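Local coordinates for mevalonate diphosphate decarboxylase (Legionella pneumophila, PDB 3LTO), which probably decarboxylates mevalonate diphosphate in an ATP-dependent step of isoprenoid biosynthesis, giving isopentenyl diphosphate, at residues L13-G18 against W236-D241; K200-Y205 against F246-K251; D241-F246 against V280-G285. All blocks are in the same frame, centred on the assembly; numbering follows the deposited sequence.

Contact 1 (L13-G18 against W236-D241); sequences LIKYMG and WHEFLD. With SO4 (sulfate ion), chain C; SO4 (sulfate ion), chain D.
K15 and E238 are joined by one polar bond: the backbone N of K15 donates to OE2 of E238 at 2.6 Å, nearly straight at 166°. OE2 receives it on its anti lone pair, the one turned away from OE1. R208 also forms a salt bridge with OE2, and N215 donates to OE1. Both oxygens of this buried carboxylate thus have partners, and R208 probably balances its charge. A glutamate is long enough to bridge from the helix to the loop.

Packing surrounds the bond. CG of E238, anti to its backbone N (chi1 172°), lies 3.1 Å from O of L13, a tight fit. CG2 of I14 meets E238 OE2 at 3.7 Å, and K15 CG also lies against this oxygen. Farther along K15, CE comes to 4.2 Å from CB of F239, while NZ goes on to A12 O, M282 O and D283.

The segment opens with a classic beta bulge, L13 and I14 both facing L32, and joins the GHMP-type N-terminal domain to helix 228-247 of the C-terminal one.

Anion binding occupies the loop's next residues. Y16 N donates to O1 of a sulfate at 2.7 Å and M17 N to O4 of the same ion. A second sulfate takes the Y16 hydroxyl. The ions, probably from the crystallisation liquor, may mark where phosphates of a substrate or nucleotide bind.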
loop_
_atom_site.group_PDB
_atom_site.type_symbol
_atom_site.label_atom_id
_atom_site.label_comp_id
_atom_site.label_asym_id
_atom_site.label_seq_id
_atom_site.Cartn_x
_atom_site.Cartn_y
_atom_site.Cartn_z
ATOM N N LEU A 13 -13.856 12.507 -6.777
ATOM C CA LEU A 13 -15.049 12.036 -7.484
ATOM C C LEU A 13 -15.560 10.814 -6.695
ATOM O O LEU A 13 -16.772 10.597 -6.576
ATOM C CB LEU A 13 -14.698 11.658 -8.930
ATOM C CG LEU A 13 -14.703 12.800 -9.960
ATOM C CD1 LEU A 13 -13.956 13.993 -9.414
ATOM C CD2 LEU A 13 -14.087 12.338 -11.269
ATOM N N ILE A 14 -14.619 10.021 -6.174
ATOM C CA ILE A 14 -14.920 8.859 -5.325
ATOM C C ILE A 14 -14.315 9.293 -3.979
ATOM O O ILE A 14 -13.129 9.627 -3.905
ATOM C CB ILE A 14 -14.227 7.573 -5.828
ATOM C CG1 ILE A 14 -14.714 7.232 -7.243
ATOM C CG2 ILE A 14 -14.531 6.416 -4.879
ATOM C CD1 ILE A 14 -16.195 6.869 -7.325
ATOM N N LYS A 15 -15.120 9.289 -2.922
ATOM C CA LYS A 15 -14.671 9.777 -1.616
ATOM C C LYS A 15 -13.920 8.841 -0.675
ATOM O O LYS A 15 -14.312 7.702 -0.466
ATOM C CB LYS A 15 -15.868 10.331 -0.828
ATOM C CG LYS A 15 -16.866 11.175 -1.618
ATOM C CD LYS A 15 -16.256 12.464 -2.115
ATOM C CE LYS A 15 -17.307 13.337 -2.788
ATOM N NZ LYS A 15 -16.719 14.597 -3.340
ATOM N N TYR A 16 -12.846 9.360 -0.089
ATOM C CA TYR A 16 -12.062 8.638 0.900
ATOM C C TYR A 16 -12.875 8.782 2.184
ATOM O O TYR A 16 -13.173 7.808 2.860
ATOM C CB TYR A 16 -10.688 9.292 1.062
ATOM C CG TYR A 16 -10.036 9.041 2.405
ATOM C CD1 TYR A 16 -9.915 7.749 2.925
ATOM C CD2 TYR A 16 -9.532 10.102 3.154
ATOM C CE1 TYR A 16 -9.309 7.530 4.160
ATOM C CE2 TYR A 16 -8.925 9.896 4.379
ATOM C CZ TYR A 16 -8.818 8.611 4.883
ATOM O OH TYR A 16 -8.247 8.433 6.120
HETATM N N MSE A 17 -13.220 10.024 2.502
HETATM C CA MSE A 17 -14.046 10.358 3.660
HETATM C C MSE A 17 -13.450 10.081 5.039
HETATM O O MSE A 17 -14.167 10.056 6.038
HETATM C CB MSE A 17 -15.397 9.644 3.548
HETATM C CG MSE A 17 -16.520 10.343 4.278
HETATM SE SE MSE A 17 -18.154 9.300 4.260
HETATM C CE MSE A 17 -18.124 8.803 2.413
ATOM N N GLY A 18 -12.143 9.878 5.099
ATOM C CA GLY A 18 -11.517 9.619 6.378
ATOM C C GLY A 18 -11.876 8.265 6.957
ATOM O O GLY A 18 -11.612 7.995 8.126
ATOM N N TRP A 236 -22.710 11.688 -9.067
ATOM C CA TRP A 236 -23.918 12.203 -8.437
ATOM C C TRP A 236 -24.309 11.246 -7.311
ATOM O O TRP A 236 -24.518 11.652 -6.164
ATOM C CB TRP A 236 -25.031 12.288 -9.488
ATOM C CG TRP A 236 -26.315 12.957 -9.060
ATOM C CD1 TRP A 236 -27.437 12.348 -8.572
ATOM C CD2 TRP A 236 -26.631 14.354 -9.166
ATOM N NE1 TRP A 236 -28.433 13.275 -8.376
ATOM C CE2 TRP A 236 -27.964 14.514 -8.732
ATOM C CE3 TRP A 236 -25.913 15.484 -9.587
ATOM C CZ2 TRP A 236 -28.601 15.761 -8.707
ATOM C CZ3 TRP A 236 -26.545 16.725 -9.563
ATOM C CH2 TRP A 236 -27.879 16.852 -9.126
ATOM N N HIS A 237 -24.394 9.966 -7.656
ATOM C CA HIS A 237 -24.750 8.932 -6.695
ATOM C C HIS A 237 -23.743 8.894 -5.553
ATOM O O HIS A 237 -24.118 8.763 -4.389
ATOM C CB HIS A 237 -24.813 7.571 -7.400
ATOM C CG HIS A 237 -25.928 7.459 -8.395
ATOM N ND1 HIS A 237 -25.941 6.513 -9.397
ATOM C CD2 HIS A 237 -27.071 8.171 -8.535
ATOM C CE1 HIS A 237 -27.042 6.651 -10.115
ATOM N NE2 HIS A 237 -27.746 7.650 -9.612
ATOM N N GLU A 238 -22.466 9.030 -5.893
ATOM C CA GLU A 238 -21.401 9.007 -4.901
ATOM C C GLU A 238 -21.506 10.100 -3.821
ATOM O O GLU A 238 -21.506 9.785 -2.628
ATOM C CB GLU A 238 -20.042 9.077 -5.609
ATOM C CG GLU A 238 -18.835 9.257 -4.688
ATOM C CD GLU A 238 -18.430 7.991 -3.940
ATOM O OE1 GLU A 238 -19.138 6.966 -4.031
ATOM O OE2 GLU A 238 -17.387 8.030 -3.254
ATOM N N PHE A 239 -21.613 11.373 -4.207
ATOM C CA PHE A 239 -21.685 12.413 -3.181
ATOM C C PHE A 239 -23.003 12.409 -2.409
ATOM O O PHE A 239 -23.038 12.741 -1.224
ATOM C CB PHE A 239 -21.375 13.807 -3.771
ATOM C CG PHE A 239 -22.544 14.496 -4.431
ATOM C CD1 PHE A 239 -23.458 15.233 -3.685
ATOM C CD2 PHE A 239 -22.694 14.452 -5.813
ATOM C CE1 PHE A 239 -24.504 15.920 -4.302
ATOM C CE2 PHE A 239 -23.736 15.131 -6.443
ATOM C CZ PHE A 239 -24.644 15.870 -5.685
ATOM N N LEU A 240 -24.085 12.009 -3.060
ATOM C CA LEU A 240 -25.369 11.953 -2.371
ATOM C C LEU A 240 -25.329 10.839 -1.321
ATOM O O LEU A 240 -25.936 10.950 -0.254
ATOM C CB LEU A 240 -26.512 11.731 -3.366
ATOM C CG LEU A 240 -26.840 12.958 -4.229
ATOM C CD1 LEU A 240 -27.976 12.647 -5.201
ATOM C CD2 LEU A 240 -27.228 14.113 -3.322
ATOM N N ASP A 241 -24.583 9.782 -1.620
ATOM C CA ASP A 241 -24.425 8.657 -0.700
ATOM C C ASP A 241 -23.826 9.203 0.584
ATOM O O ASP A 241 -24.387 9.057 1.672
ATOM C CB ASP A 241 -23.467 7.627 -1.302
ATOM C CG ASP A 241 -23.303 6.389 -0.432
ATOM O OD1 ASP A 241 -23.751 6.386 0.733
ATOM O OD2 ASP A 241 -22.713 5.410 -0.918
HETATM S S SO4 C . -12.182 13.041 0.303
HETATM O O1 SO4 C . -12.071 11.919 -0.645
HETATM O O2 SO4 C . -10.890 13.732 0.349
HETATM O O3 SO4 C . -13.234 13.954 -0.166
HETATM O O4 SO4 C . -12.520 12.573 1.653
HETATM S S SO4 D . -7.530 11.471 7.972
HETATM O O1 SO4 D . -6.875 10.302 7.367
HETATM O O2 SO4 D . -6.775 12.693 7.656
HETATM O O3 SO4 D . -8.897 11.593 7.438
HETATM O O4 SO4 D . -7.594 11.296 9.433
#

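Contact 2 (K200-Y205 against F246-K251); sequences KTSPFY and FKTCEK
S202 and T248 meet hydroxyl to hydroxyl where an ST turn, in the loop before helix 208-224, packs on the loop that follows helix 228-247. The turn is made by S202 OG accepting from the backbone N of F204 at 3.2 Å. The same oxygen donates to T248 OG1 at 2.7 Å, and T248 OG1 in turn is bonded to O of Q244 on the helix. Serine and threonine suit these places because each hydroxyl can accept one hydrogen bond while giving another.

The torsions explain the meeting. S202 OG stands anti to its backbone N (chi1 172°), which carries it across to the threonine. T248 holds OG1 between its backbone N and carbonyl carbon (chi1 56°), the crowded position, within range of both the serine and the last turn of the helix.

Around this bond carbon packs on oxygen and on carbon. T248 O lies 3.3 Å from CD of P203, whose ring presents a methylene where other residues have an N-H. It also receives a CA-H...O contact from S202 CA at 3.5 Å. F204 brings CE2 to 4.1 Å from the methyl CG2 of T248, the two side chains at about a right angle. At the more exposed end, the methyl CG2 of T201 lies against the backbone N and CB of E250, while CB of T201 stands 4.1 Å from CB of C249.

Running from F204 N through S202 OG and T248 OG1 to Q244 O, the bonds point one way, so each would be expected to polarise the next and strengthen the chain of bonds that joins the 200-205 loop to the end of helix 228-247.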
loop_
_atom_site.group_PDB
_atom_site.type_symbol
_atom_site.label_atom_id
_atom_site.label_comp_id
_atom_site.label_asym_id
_atom_site.label_seq_id
_atom_site.Cartn_x
_atom_site.Cartn_y
_atom_site.Cartn_z
ATOM N N LYS A 200 -20.262 7.457 11.552
ATOM C CA LYS A 200 -20.102 6.074 11.995
ATOM C C LYS A 200 -21.424 5.504 12.512
ATOM O O LYS A 200 -21.639 4.291 12.483
ATOM C CB LYS A 200 -19.037 5.972 13.097
ATOM C CG LYS A 200 -17.610 5.801 12.592
ATOM C CD LYS A 200 -16.799 7.088 12.647
ATOM C CE LYS A 200 -15.349 6.842 12.210
ATOM N NZ LYS A 200 -14.478 8.065 12.236
ATOM N N THR A 201 -22.309 6.387 12.970
ATOM C CA THR A 201 -23.604 5.977 13.498
ATOM C C THR A 201 -24.674 5.735 12.430
ATOM O O THR A 201 -25.751 5.211 12.723
ATOM C CB THR A 201 -24.133 7.009 14.508
ATOM O OG1 THR A 201 -23.244 7.067 15.629
ATOM C CG2 THR A 201 -25.511 6.607 15.009
ATOM N N SER A 202 -24.397 6.120 11.193
ATOM C CA SER A 202 -25.368 5.887 10.138
ATOM C C SER A 202 -25.448 4.392 9.865
ATOM O O SER A 202 -24.435 3.690 9.918
ATOM C CB SER A 202 -24.963 6.603 8.856
ATOM O OG SER A 202 -25.821 6.214 7.801
ATOM N N PRO A 203 -26.650 3.884 9.563
ATOM C CA PRO A 203 -26.828 2.456 9.284
ATOM C C PRO A 203 -26.185 2.061 7.967
ATOM O O PRO A 203 -25.949 0.887 7.711
ATOM C CB PRO A 203 -28.349 2.294 9.226
ATOM C CG PRO A 203 -28.864 3.444 10.003
ATOM C CD PRO A 203 -27.949 4.568 9.608
ATOM N N PHE A 204 -25.906 3.051 7.128
ATOM C CA PHE A 204 -25.312 2.794 5.821
ATOM C C PHE A 204 -23.796 2.942 5.814
ATOM O O PHE A 204 -23.145 2.674 4.804
ATOM C CB PHE A 204 -25.921 3.742 4.784
ATOM C CG PHE A 204 -27.429 3.752 4.778
ATOM C CD1 PHE A 204 -28.149 2.569 4.658
ATOM C CD2 PHE A 204 -28.129 4.952 4.884
ATOM C CE1 PHE A 204 -29.552 2.582 4.643
ATOM C CE2 PHE A 204 -29.528 4.971 4.870
ATOM C CZ PHE A 204 -30.239 3.785 4.750
ATOM N N TYR A 205 -23.235 3.364 6.940
ATOM C CA TYR A 205 -21.792 3.553 7.038
ATOM C C TYR A 205 -21.024 2.250 6.841
ATOM O O TYR A 205 -20.066 2.186 6.076
ATOM C CB TYR A 205 -21.445 4.170 8.391
ATOM C CG TYR A 205 -19.965 4.261 8.673
ATOM C CD1 TYR A 205 -19.282 3.196 9.255
ATOM C CD2 TYR A 205 -19.245 5.413 8.354
ATOM C CE1 TYR A 205 -17.924 3.273 9.516
ATOM C CE2 TYR A 205 -17.882 5.499 8.609
ATOM C CZ TYR A 205 -17.228 4.426 9.191
ATOM O OH TYR A 205 -15.880 4.496 9.455
ATOM N N PHE A 246 -24.633 11.747 6.623
ATOM C CA PHE A 246 -24.742 12.809 7.615
ATOM C C PHE A 246 -26.155 12.895 8.211
ATOM O O PHE A 246 -26.321 12.999 9.426
ATOM C CB PHE A 246 -24.372 14.174 7.005
ATOM C CG PHE A 246 -23.066 14.187 6.243
ATOM C CD1 PHE A 246 -21.941 13.547 6.737
ATOM C CD2 PHE A 246 -22.960 14.885 5.036
ATOM C CE1 PHE A 246 -20.722 13.596 6.045
ATOM C CE2 PHE A 246 -21.753 14.942 4.337
ATOM C CZ PHE A 246 -20.625 14.293 4.845
ATOM N N LYS A 247 -27.175 12.836 7.364
ATOM C CA LYS A 247 -28.543 12.954 7.861
ATOM C C LYS A 247 -29.181 11.682 8.407
ATOM O O LYS A 247 -30.326 11.712 8.866
ATOM C CB LYS A 247 -29.453 13.558 6.784
ATOM C CG LYS A 247 -29.766 12.643 5.618
ATOM C CD LYS A 247 -30.736 13.310 4.646
ATOM C CE LYS A 247 -31.209 12.346 3.568
ATOM N NZ LYS A 247 -32.005 13.042 2.526
ATOM N N THR A 248 -28.465 10.563 8.363
ATOM C CA THR A 248 -29.021 9.323 8.905
ATOM C C THR A 248 -28.218 8.817 10.105
ATOM O O THR A 248 -28.374 7.673 10.518
ATOM C CB THR A 248 -29.094 8.201 7.845
ATOM O OG1 THR A 248 -27.799 7.985 7.290
ATOM C CG2 THR A 248 -30.057 8.571 6.728
ATOM N N CYS A 249 -27.354 9.661 10.662
ATOM C CA CYS A 249 -26.576 9.248 11.827
ATOM C C CYS A 249 -27.426 9.459 13.082
ATOM O O CYS A 249 -28.604 9.813 12.988
ATOM C CB CYS A 249 -25.263 10.036 11.930
ATOM S SG CYS A 249 -25.415 11.817 12.230
ATOM N N GLU A 250 -26.822 9.235 14.244
ATOM C CA GLU A 250 -27.506 9.383 15.529
ATOM C C GLU A 250 -28.198 10.740 15.652
ATOM O O GLU A 250 -29.382 10.817 15.992
ATOM C CB GLU A 250 -26.493 9.197 16.657
ATOM C CG GLU A 250 -27.085 9.073 18.042
ATOM C CD GLU A 250 -26.112 8.418 19.006
ATOM O OE1 GLU A 250 -25.771 7.234 18.782
ATOM O OE2 GLU A 250 -25.685 9.087 19.973
ATOM N N LYS A 251 -27.455 11.808 15.380
ATOM C CA LYS A 251 -28.002 13.156 15.438
ATOM C C LYS A 251 -27.886 13.773 14.045
ATOM O O LYS A 251 -26.907 14.443 13.721
ATOM C CB LYS A 251 -27.243 13.992 16.469
ATOM C CG LYS A 251 -27.509 13.581 17.921
ATOM C CD LYS A 251 -28.902 14.012 18.382
ATOM C CE LYS A 251 -29.161 13.661 19.847
ATOM N NZ LYS A 251 -29.189 12.184 20.089
#

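Contact 3 (D241-F246 against V280-G285)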
loop_
_atom_site.group_PDB
_atom_site.type_symbol
_atom_site.label_atom_id
_atom_site.label_comp_id
_atom_site.label_asym_id
_atom_site.label_seq_id
_atom_site.Cartn_x
_atom_site.Cartn_y
_atom_site.Cartn_z
ATOM N N ASP A 241 -24.583 9.782 -1.620
ATOM C CA ASP A 241 -24.425 8.657 -0.700
ATOM C C ASP A 241 -23.826 9.203 0.584
ATOM O O ASP A 241 -24.387 9.057 1.672
ATOM C CB ASP A 241 -23.467 7.627 -1.302
ATOM C CG ASP A 241 -23.303 6.389 -0.432
ATOM O OD1 ASP A 241 -23.751 6.386 0.733
ATOM O OD2 ASP A 241 -22.713 5.410 -0.918
HETATM N N MSE A 242 -22.676 9.852 0.442
HETATM C CA MSE A 242 -21.998 10.417 1.593
HETATM C C MSE A 242 -22.903 11.349 2.380
HETATM O O MSE A 242 -23.025 11.207 3.590
HETATM C CB MSE A 242 -20.736 11.176 1.169
HETATM C CG MSE A 242 -20.024 11.863 2.326
HETATM SE SE MSE A 242 -18.262 12.531 1.895
HETATM C CE MSE A 242 -18.746 14.150 1.020
ATOM N N HIS A 243 -23.542 12.300 1.703
ATOM C CA HIS A 243 -24.408 13.229 2.412
ATOM C C HIS A 243 -25.576 12.555 3.108
ATOM O O HIS A 243 -26.017 13.025 4.140
ATOM C CB HIS A 243 -24.873 14.355 1.475
ATOM C CG HIS A 243 -23.822 15.401 1.259
ATOM N ND1 HIS A 243 -23.820 16.603 1.932
ATOM C CD2 HIS A 243 -22.684 15.381 0.527
ATOM C CE1 HIS A 243 -22.727 17.277 1.626
ATOM N NE2 HIS A 243 -22.018 16.556 0.776
ATOM N N GLN A 244 -26.064 11.448 2.564
ATOM C CA GLN A 244 -27.154 10.741 3.223
ATOM C C GLN A 244 -26.633 10.226 4.567
ATOM O O GLN A 244 -27.390 10.102 5.529
ATOM C CB GLN A 244 -27.649 9.562 2.376
ATOM C CG GLN A 244 -28.620 8.660 3.127
ATOM C CD GLN A 244 -29.354 7.677 2.227
ATOM O OE1 GLN A 244 -30.579 7.754 2.077
ATOM N NE2 GLN A 244 -28.610 6.750 1.622
ATOM N N LEU A 245 -25.337 9.929 4.624
ATOM C CA LEU A 245 -24.718 9.444 5.857
ATOM C C LEU A 245 -24.860 10.484 6.963
ATOM O O LEU A 245 -25.175 10.151 8.099
ATOM C CB LEU A 245 -23.236 9.142 5.625
ATOM C CG LEU A 245 -22.739 7.695 5.501
ATOM C CD1 LEU A 245 -23.683 6.843 4.679
ATOM C CD2 LEU A 245 -21.342 7.728 4.884
ATOM N N PHE A 246 -24.633 11.747 6.623
ATOM C CA PHE A 246 -24.742 12.809 7.615
ATOM C C PHE A 246 -26.155 12.895 8.211
ATOM O O PHE A 246 -26.321 12.999 9.426
ATOM C CB PHE A 246 -24.372 14.174 7.005
ATOM C CG PHE A 246 -23.066 14.187 6.243
ATOM C CD1 PHE A 246 -21.941 13.547 6.737
ATOM C CD2 PHE A 246 -22.960 14.885 5.036
ATOM C CE1 PHE A 246 -20.722 13.596 6.045
ATOM C CE2 PHE A 246 -21.753 14.942 4.337
ATOM C CZ PHE A 246 -20.625 14.293 4.845
ATOM N N VAL A 280 -20.871 16.770 -11.254
ATOM C CA VAL A 280 -21.128 17.439 -9.988
ATOM C C VAL A 280 -20.739 16.626 -8.762
ATOM O O VAL A 280 -20.948 15.415 -8.720
ATOM C CB VAL A 280 -22.635 17.802 -9.879
ATOM C CG1 VAL A 280 -22.901 18.610 -8.615
ATOM C CG2 VAL A 280 -23.066 18.575 -11.121
ATOM N N THR A 281 -20.168 17.305 -7.771
ATOM C CA THR A 281 -19.775 16.664 -6.524
ATOM C C THR A 281 -19.860 17.656 -5.392
ATOM O O THR A 281 -19.916 18.867 -5.611
ATOM C CB THR A 281 -18.323 16.181 -6.506
ATOM O OG1 THR A 281 -17.855 15.976 -7.839
ATOM C CG2 THR A 281 -18.231 14.897 -5.747
HETATM N N MSE A 282 -19.835 17.106 -4.183
HETATM C CA MSE A 282 -19.874 17.860 -2.949
HETATM C C MSE A 282 -19.023 17.137 -1.913
HETATM O O MSE A 282 -18.961 15.910 -1.902
HETATM C CB MSE A 282 -21.287 17.934 -2.391
HETATM C CG MSE A 282 -22.317 18.619 -3.253
HETATM SE SE MSE A 282 -23.952 18.835 -2.228
HETATM C CE MSE A 282 -23.499 20.471 -1.284
ATOM N N ASP A 283 -18.371 17.903 -1.045
ATOM C CA ASP A 283 -17.579 17.323 0.035
ATOM C C ASP A 283 -18.395 17.509 1.309
ATOM O O ASP A 283 -19.580 17.820 1.240
ATOM C CB ASP A 283 -16.235 18.036 0.161
ATOM C CG ASP A 283 -15.317 17.735 -0.999
ATOM O OD1 ASP A 283 -15.257 16.549 -1.410
ATOM O OD2 ASP A 283 -14.653 18.676 -1.492
ATOM N N ALA A 284 -17.775 17.311 2.465
ATOM C CA ALA A 284 -18.490 17.501 3.722
ATOM C C ALA A 284 -18.580 19.007 3.916
ATOM O O ALA A 284 -17.906 19.575 4.779
ATOM C CB ALA A 284 -17.722 16.848 4.889
ATOM N N GLY A 285 -19.404 19.647 3.089
ATOM C CA GLY A 285 -19.564 21.086 3.160
ATOM C C GLY A 285 -20.753 21.521 2.329
ATOM O O GLY A 285 -21.324 20.699 1.623
#
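D283 O takes two N-H groups, H243 NE2 from the helix and G285 N from its own loop. The histidine bond is short at 2.8 Å but weak, its angle at hydrogen only 129°. The second, also weak, closes an inverse gamma turn centred on A284. The turn leads out of strand 279-281, outermost within this chain in the four-stranded antiparallel sheet of the C-terminal domain, and helix 228-247 packs over it.

H243 suits the site because its ring offers a donor at its edge and two flat faces for packing. The ring lies between two side chains. SE of selenomethionine M282 sits over one face, 4.4 Å from the centroid and 18° off the normal, a sulfur-aromatic contact in which selenium replaces sulfur. On the opposite face, CE2 of F246 stands 3.5 Å above the plane over the ring centre, so the rings of H243 and F246 meet edge-to-face. CB of M282 adds a further contact at 3.5 Å from NE2 of H243.

M242, another selenomethionine, runs extended and then bends at chi3 (80°), which lays CE against the D283-A284 peptide, 3.4 Å from D283 C. The same methyl is 3.4 Å from M282 O. That carbonyl also accepts from K15, which pairs in addition with the D283 carboxylate. A small residue at 284 lets the phenylalanine come close to the turn: CZ of F246 rests 3.9 Å from CB of A284.

Overall arrangement
From the N terminus, the loop after strand 2-12 waits more than two hundred residues before contact 1 closes it on helix 228-247. Contact 2 opens inside that span, at 200-205, and closes beyond it at 246-251, so the two cross. Contact 3 begins on D241, the residue it shares with contact 1, and follows that contact in series; it crosses contact 2, with F246 in common. All three use helix 228-247, which thereby ties the N-terminal domain's loop, the approach to helix 208-224 and the end of strand 279-281 together. Contacts 1 and 3 touch, while contact 2 lies farther along the helix, its centre about 12 Å from that of contact 3.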